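Long-range contacts in Polyphosphate:AMP phosphotransferase (Pseudomonas aeruginosa PAO1, PDB 3CZP), which transfers phosphate from inorganic polyphosphate to AMP to make ADP, and less efficiently to GMP, with magnesium as cofactor: residues Val44-Asn49 and Thr103-Gly108; Arg95-Lys100 and Arg342-Leu347. All blocks are in the same frame, centred on the assembly; numbering follows the deposited sequence.

Contact 1. Residues Val44-Asn49 and Thr103-Gly108; sequences VIILIN and TGIFFG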
loop_
_atom_site.group_PDB
_atom_site.type_symbol
_atom_site.label_atom_id
_atom_site.label_comp_id
_atom_site.label_asym_id
_atom_site.label_seq_id
_atom_site.Cartn_x
_atom_site.Cartn_y
_atom_site.Cartn_z
ATOM N N VAL A 44 3.574 -17.687 -5.190
ATOM C CA VAL A 44 2.647 -18.755 -5.432
ATOM C C VAL A 44 1.215 -18.260 -5.284
ATOM O O VAL A 44 0.891 -17.637 -4.323
ATOM C CB VAL A 44 2.893 -19.939 -4.483
ATOM C CG1 VAL A 44 1.835 -21.066 -4.738
ATOM C CG2 VAL A 44 4.248 -20.450 -4.725
ATOM N N ILE A 45 0.399 -18.482 -6.322
ATOM C CA ILE A 45 -0.987 -18.090 -6.275
ATOM C C ILE A 45 -1.867 -19.303 -6.484
ATOM O O ILE A 45 -1.668 -20.064 -7.439
ATOM C CB ILE A 45 -1.327 -17.014 -7.369
ATOM C CG1 ILE A 45 -0.378 -15.839 -7.205
ATOM C CG2 ILE A 45 -2.925 -16.666 -7.344
ATOM C CD1 ILE A 45 -0.346 -14.849 -8.443
ATOM N N ILE A 46 -2.842 -19.453 -5.608
ATOM C CA ILE A 46 -3.777 -20.565 -5.634
ATOM C C ILE A 46 -5.208 -20.030 -5.710
ATOM O O ILE A 46 -5.632 -19.317 -4.853
ATOM C CB ILE A 46 -3.632 -21.476 -4.362
ATOM C CG1 ILE A 46 -2.166 -21.971 -4.161
ATOM C CG2 ILE A 46 -4.655 -22.587 -4.382
ATOM C CD1 ILE A 46 -1.894 -22.608 -2.720
ATOM N N LEU A 47 -5.895 -20.349 -6.807
ATOM C CA LEU A 47 -7.326 -20.030 -6.989
ATOM C C LEU A 47 -8.200 -21.207 -6.597
ATOM O O LEU A 47 -7.906 -22.360 -6.909
ATOM C CB LEU A 47 -7.610 -19.604 -8.407
ATOM C CG LEU A 47 -6.671 -18.580 -9.101
ATOM C CD1 LEU A 47 -7.224 -18.236 -10.520
ATOM C CD2 LEU A 47 -6.363 -17.371 -8.232
ATOM N N ILE A 48 -9.282 -20.877 -5.910
ATOM C CA ILE A 48 -10.200 -21.835 -5.291
ATOM C C ILE A 48 -11.563 -21.515 -5.839
ATOM O O ILE A 48 -12.027 -20.397 -5.668
ATOM C CB ILE A 48 -10.179 -21.752 -3.690
ATOM C CG1 ILE A 48 -8.754 -21.996 -3.174
ATOM C CG2 ILE A 48 -11.218 -22.666 -3.072
ATOM C CD1 ILE A 48 -8.174 -23.405 -3.452
ATOM N N ASN A 49 -12.148 -22.485 -6.538
ATOM C CA ASN A 49 -13.380 -22.353 -7.262
ATOM C C ASN A 49 -14.149 -23.675 -7.309
ATOM O O ASN A 49 -13.617 -24.698 -6.884
ATOM C CB ASN A 49 -13.040 -21.954 -8.694
ATOM C CG ASN A 49 -12.514 -20.487 -8.820
ATOM O OD1 ASN A 49 -11.307 -20.277 -9.000
ATOM N ND2 ASN A 49 -13.426 -19.497 -8.750
ATOM N N THR A 103 2.779 -17.117 -0.532
ATOM C CA THR A 103 1.632 -17.728 -1.118
ATOM C C THR A 103 0.406 -16.892 -0.764
ATOM O O THR A 103 0.208 -16.458 0.379
ATOM C CB THR A 103 1.377 -19.194 -0.579
ATOM O OG1 THR A 103 2.494 -20.019 -0.881
ATOM C CG2 THR A 103 0.045 -19.834 -1.137
ATOM N N GLY A 104 -0.424 -16.742 -1.789
ATOM C CA GLY A 104 -1.718 -16.092 -1.678
ATOM C C GLY A 104 -2.765 -17.058 -2.172
ATOM O O GLY A 104 -2.590 -17.683 -3.224
ATOM N N ILE A 105 -3.855 -17.190 -1.422
ATOM C CA ILE A 105 -4.958 -18.091 -1.825
ATOM C C ILE A 105 -6.239 -17.233 -1.990
ATOM O O ILE A 105 -6.643 -16.524 -1.069
ATOM C CB ILE A 105 -5.242 -19.189 -0.772
ATOM C CG1 ILE A 105 -3.968 -20.006 -0.458
ATOM C CG2 ILE A 105 -6.510 -20.057 -1.242
ATOM C CD1 ILE A 105 -4.170 -21.150 0.534
ATOM N N PHE A 106 -6.794 -17.257 -3.192
ATOM C CA PHE A 106 -7.884 -16.386 -3.609
ATOM C C PHE A 106 -9.190 -17.144 -3.772
ATOM O O PHE A 106 -9.385 -17.887 -4.735
ATOM C CB PHE A 106 -7.552 -15.739 -4.964
ATOM C CG PHE A 106 -6.375 -14.770 -4.928
ATOM C CD1 PHE A 106 -5.704 -14.461 -3.757
ATOM C CD2 PHE A 106 -5.961 -14.142 -6.088
ATOM C CE1 PHE A 106 -4.604 -13.538 -3.776
ATOM C CE2 PHE A 106 -4.901 -13.211 -6.082
ATOM C CZ PHE A 106 -4.256 -12.915 -4.939
ATOM N N PHE A 107 -10.119 -16.834 -2.887
ATOM C CA PHE A 107 -11.498 -17.156 -3.075
ATOM C C PHE A 107 -12.133 -15.949 -3.815
ATOM O O PHE A 107 -11.537 -14.834 -3.928
ATOM C CB PHE A 107 -12.245 -17.285 -1.737
ATOM C CG PHE A 107 -11.885 -18.499 -0.880
ATOM C CD1 PHE A 107 -12.663 -19.643 -0.905
ATOM C CD2 PHE A 107 -10.888 -18.416 0.058
ATOM C CE1 PHE A 107 -12.351 -20.740 -0.076
ATOM C CE2 PHE A 107 -10.589 -19.478 0.888
ATOM C CZ PHE A 107 -11.345 -20.653 0.820
ATOM N N GLY A 108 -13.352 -16.130 -4.277
ATOM C CA GLY A 108 -14.103 -15.014 -4.921
ATOM C C GLY A 108 -13.257 -14.263 -5.936
ATOM O O GLY A 108 -13.288 -13.014 -5.973
HETATM O O HOH W 1 -14.147 -19.084 -4.696
#
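Strands 44-49 and 103-107 run side by side in the same direction, zipped by four backbone hydrogen bonds that alternate between them. Gly104 N donates to Val44 O and Phe106 N to Ile46 O, the latter the straightest at 2.9 Å and 170°. In return Ile46 N binds Gly104 O, and Ile48 N reaches Phe106 O at a longer 3.2 Å from above the carbonyl plane. Past this last bond the chains diverge, and a water bridges Ile48 O to Gly108 N.

On the face of Val44, Ile46, Thr103 and Ile105, Ile46 can be followed outward. Its CB sits 4.1 Å from Gly104 O; CG1, anti to the carbonyl carbon, carries the chain on, and CD1 touches both Thr103 CG2 at 3.7 Å and Ile105 CG1 at 4.0 Å. Ile48 sends its two branches to different neighbours: CG1 presses on Ile105 CG2 at 3.5 Å, while CG2 meets Phe107 CE1. On the other face Ile45 CG2 lies over the Phe106 ring, 4.1 Å above its plane and towards its rim, and Leu47 CD2 touches Phe106 CB. Phe77 meets Phe106 edge-to-face.

With strand 148-155 bonded along the far side of strand 44-49, this is the buried parallel-sheet core of a P-loop-type alpha/beta fold, strand order 2-3-1-4-5, in the first PPK2 domain.

Contact 2. Residues Arg95-Lys100 and Arg342-Leu347; sequences RRLPPK and RAQPYL. With ACT (acetate ion), chain F.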
loop_
_atom_site.group_PDB
_atom_site.type_symbol
_atom_site.label_atom_id
_atom_site.label_comp_id
_atom_site.label_asym_id
_atom_site.label_seq_id
_atom_site.Cartn_x
_atom_site.Cartn_y
_atom_site.Cartn_z
ATOM N N ARG A 95 -3.668 -5.400 -6.157
ATOM C CA ARG A 95 -3.405 -4.911 -4.837
ATOM C C ARG A 95 -3.058 -6.046 -3.863
ATOM O O ARG A 95 -2.250 -5.845 -2.913
ATOM C CB ARG A 95 -4.580 -4.050 -4.318
ATOM C CG ARG A 95 -4.450 -3.724 -2.877
ATOM C CD ARG A 95 -4.998 -2.458 -2.399
ATOM N NE ARG A 95 -6.388 -2.566 -2.055
ATOM C CZ ARG A 95 -7.041 -1.667 -1.337
ATOM N NH1 ARG A 95 -6.439 -0.618 -0.805
ATOM N NH2 ARG A 95 -8.315 -1.852 -1.103
ATOM N N ARG A 96 -3.637 -7.233 -4.072
ATOM C CA ARG A 96 -3.431 -8.375 -3.145
ATOM C C ARG A 96 -2.521 -9.460 -3.648
ATOM O O ARG A 96 -2.394 -10.511 -2.998
ATOM C CB ARG A 96 -4.757 -9.054 -2.760
ATOM C CG ARG A 96 -5.834 -8.165 -2.188
ATOM C CD ARG A 96 -5.326 -7.330 -1.071
ATOM N NE ARG A 96 -6.412 -6.445 -0.607
ATOM C CZ ARG A 96 -6.286 -5.430 0.275
ATOM N NH1 ARG A 96 -5.095 -5.106 0.813
ATOM N NH2 ARG A 96 -7.384 -4.739 0.650
ATOM N N LEU A 97 -1.789 -9.216 -4.727
ATOM C CA LEU A 97 -0.869 -10.236 -5.180
ATOM C C LEU A 97 0.177 -10.493 -4.084
ATOM O O LEU A 97 0.634 -9.540 -3.449
ATOM C CB LEU A 97 -0.276 -9.894 -6.531
ATOM C CG LEU A 97 -1.245 -9.780 -7.698
ATOM C CD1 LEU A 97 -0.454 -9.371 -8.916
ATOM C CD2 LEU A 97 -2.052 -11.075 -8.049
ATOM N N PRO A 98 0.559 -11.793 -3.837
ATOM C CA PRO A 98 1.575 -12.043 -2.818
ATOM C C PRO A 98 2.940 -11.818 -3.410
ATOM O O PRO A 98 3.143 -12.098 -4.563
ATOM C CB PRO A 98 1.412 -13.528 -2.515
ATOM C CG PRO A 98 0.791 -14.081 -3.777
ATOM C CD PRO A 98 0.151 -13.032 -4.524
ATOM N N PRO A 99 3.874 -11.287 -2.629
ATOM C CA PRO A 99 5.234 -11.061 -3.078
ATOM C C PRO A 99 6.019 -12.367 -3.313
ATOM O O PRO A 99 5.674 -13.450 -2.801
ATOM C CB PRO A 99 5.846 -10.244 -1.934
ATOM C CG PRO A 99 4.905 -10.425 -0.749
ATOM C CD PRO A 99 3.606 -10.885 -1.241
ATOM N N LYS A 100 7.106 -12.269 -4.019
ATOM C CA LYS A 100 8.005 -13.383 -4.142
ATOM C C LYS A 100 8.311 -14.016 -2.819
ATOM O O LYS A 100 8.536 -13.297 -1.807
ATOM C CB LYS A 100 9.303 -12.907 -4.808
ATOM C CG LYS A 100 9.090 -12.457 -6.220
ATOM C CD LYS A 100 10.385 -11.871 -6.790
ATOM C CE LYS A 100 10.178 -11.276 -8.169
ATOM N NZ LYS A 100 11.453 -10.713 -8.658
ATOM N N ARG A 342 9.968 -4.521 -6.726
ATOM C CA ARG A 342 10.750 -5.579 -7.326
ATOM C C ARG A 342 10.234 -7.017 -6.950
ATOM O O ARG A 342 10.440 -7.975 -7.696
ATOM C CB ARG A 342 12.199 -5.391 -6.937
ATOM C CG ARG A 342 12.909 -4.247 -7.692
ATOM C CD ARG A 342 14.456 -4.312 -7.513
ATOM N NE ARG A 342 14.843 -4.505 -6.092
ATOM C CZ ARG A 342 15.176 -3.540 -5.212
ATOM N NH1 ARG A 342 15.243 -2.243 -5.541
ATOM N NH2 ARG A 342 15.487 -3.877 -3.959
ATOM N N ALA A 343 9.562 -7.141 -5.802
ATOM C CA ALA A 343 8.989 -8.408 -5.306
ATOM C C ALA A 343 7.695 -8.739 -6.033
ATOM O O ALA A 343 7.069 -9.756 -5.741
ATOM C CB ALA A 343 8.728 -8.306 -3.824
ATOM N N GLN A 344 7.288 -7.902 -7.000
ATOM C CA GLN A 344 5.957 -8.055 -7.665
ATOM C C GLN A 344 6.141 -8.024 -9.193
ATOM O O GLN A 344 7.196 -7.644 -9.690
ATOM C CB GLN A 344 5.087 -6.924 -7.226
ATOM C CG GLN A 344 4.789 -6.928 -5.787
ATOM C CD GLN A 344 3.669 -7.924 -5.434
ATOM O OE1 GLN A 344 3.028 -8.468 -6.326
ATOM N NE2 GLN A 344 3.477 -8.177 -4.176
ATOM N N PRO A 345 5.141 -8.477 -9.961
ATOM C CA PRO A 345 5.253 -8.383 -11.403
ATOM C C PRO A 345 5.284 -6.922 -11.884
ATOM O O PRO A 345 4.740 -6.034 -11.236
ATOM C CB PRO A 345 3.965 -9.025 -11.898
ATOM C CG PRO A 345 3.108 -8.994 -10.797
ATOM C CD PRO A 345 3.886 -9.123 -9.584
ATOM N N TYR A 346 5.939 -6.715 -13.005
ATOM C CA TYR A 346 6.203 -5.379 -13.556
ATOM C C TYR A 346 5.069 -4.336 -13.424
ATOM O O TYR A 346 5.309 -3.247 -12.889
ATOM C CB TYR A 346 6.610 -5.501 -15.028
ATOM C CG TYR A 346 6.962 -4.187 -15.679
ATOM C CD1 TYR A 346 8.098 -3.456 -15.268
ATOM C CD2 TYR A 346 6.204 -3.673 -16.705
ATOM C CE1 TYR A 346 8.430 -2.203 -15.864
ATOM C CE2 TYR A 346 6.551 -2.456 -17.314
ATOM C CZ TYR A 346 7.661 -1.741 -16.896
ATOM O OH TYR A 346 7.964 -0.526 -17.510
ATOM N N LEU A 347 3.849 -4.640 -13.874
ATOM C CA LEU A 347 2.779 -3.583 -13.888
ATOM C C LEU A 347 2.224 -3.249 -12.536
ATOM O O LEU A 347 1.498 -2.281 -12.404
ATOM C CB LEU A 347 1.628 -3.971 -14.824
ATOM C CG LEU A 347 2.061 -3.944 -16.307
ATOM C CD1 LEU A 347 1.030 -4.564 -17.225
ATOM C CD2 LEU A 347 2.545 -2.456 -16.731
HETATM C C ACT F . -5.979 -1.739 3.067
HETATM O O ACT F . -6.072 -2.957 2.885
HETATM O OXT ACT F . -7.040 -1.203 3.416
HETATM C CH3 ACT F . -4.704 -0.985 2.875
HETATM O O HOH W 2 3.306 -11.204 -6.989
#
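A single side-chain amide, that of Gln344, holds a Leu-Pro-Pro loop with both its polar atoms, one directly and one through a water. NE2 donates to Leu97 O over 3.2 Å, the oxygen lying close to the amide plane while the N-H comes in well above the Leu97 carbonyl plane. OE1 receives a hydrogen bond from a water that also donates to Pro98 O, so two successive carbonyls are tied to one glutamine. The bend at chi2 (-80°) turns the amide back, although CB sets off away from residues 95-100, and leaves it alongside Pro99, with NE2 3.9 Å from Pro99 CB.

Lys100 adds a second pair of bonds. Its N meets Ala343 O in the carbonyl plane on a lone pair, at 3.0 Å. From CG the chain is fully extended and runs along the 342-343 backbone, CG 3.4 Å from Ala343 O, until NZ reaches Arg342 O at 3.1 Å. The contact joins the two fused PPK2 domains: the loop between helix 91-96 and strand 103-107 of the first meets the loop between helices 339-342 and 348-351 of the second.

Apolar atoms fill in between: Leu97 and Pro345 cross obliquely, CD1 of Leu97 4.0 Å from Pro345 CG, both side chains resting on Leu142 of helix 125-144, and Pro99 CB touches Ala343 CB. Beyond the interface, Arg96 NH1 and NH2 both donate to acetate O, each at 3.1 Å, in the plane of the guanidinium edge. The acetate probably came from the crystallisation liquor. Arg95 pairs with Glu84 and with Glu83 of the second subunit.

In the fold
Contact 1 and contact 2 have centres about 14 Å apart and alternate along the chain: 44-49, then 95-100, 103-108 and finally 342-347. Segment 95-100, the end of helix 91-96 and the loop after it, leads within a few residues into strand 103-107, so a short piece of chain passes from the domain boundary into the sheet. The two contacts also touch, Pro98 CG packing 3.5 Å from Gly104 N. Contact 1 lies wholly within the first PPK2 domain, thought to be catalytically inactive and possibly responsible for dimerization; contact 2 joins it to the second. A few residues of each reach the second subunit: its Arg327 meets Phe107, and its Glu83 pairs with Arg95, first domain to first domain, consistent with that role.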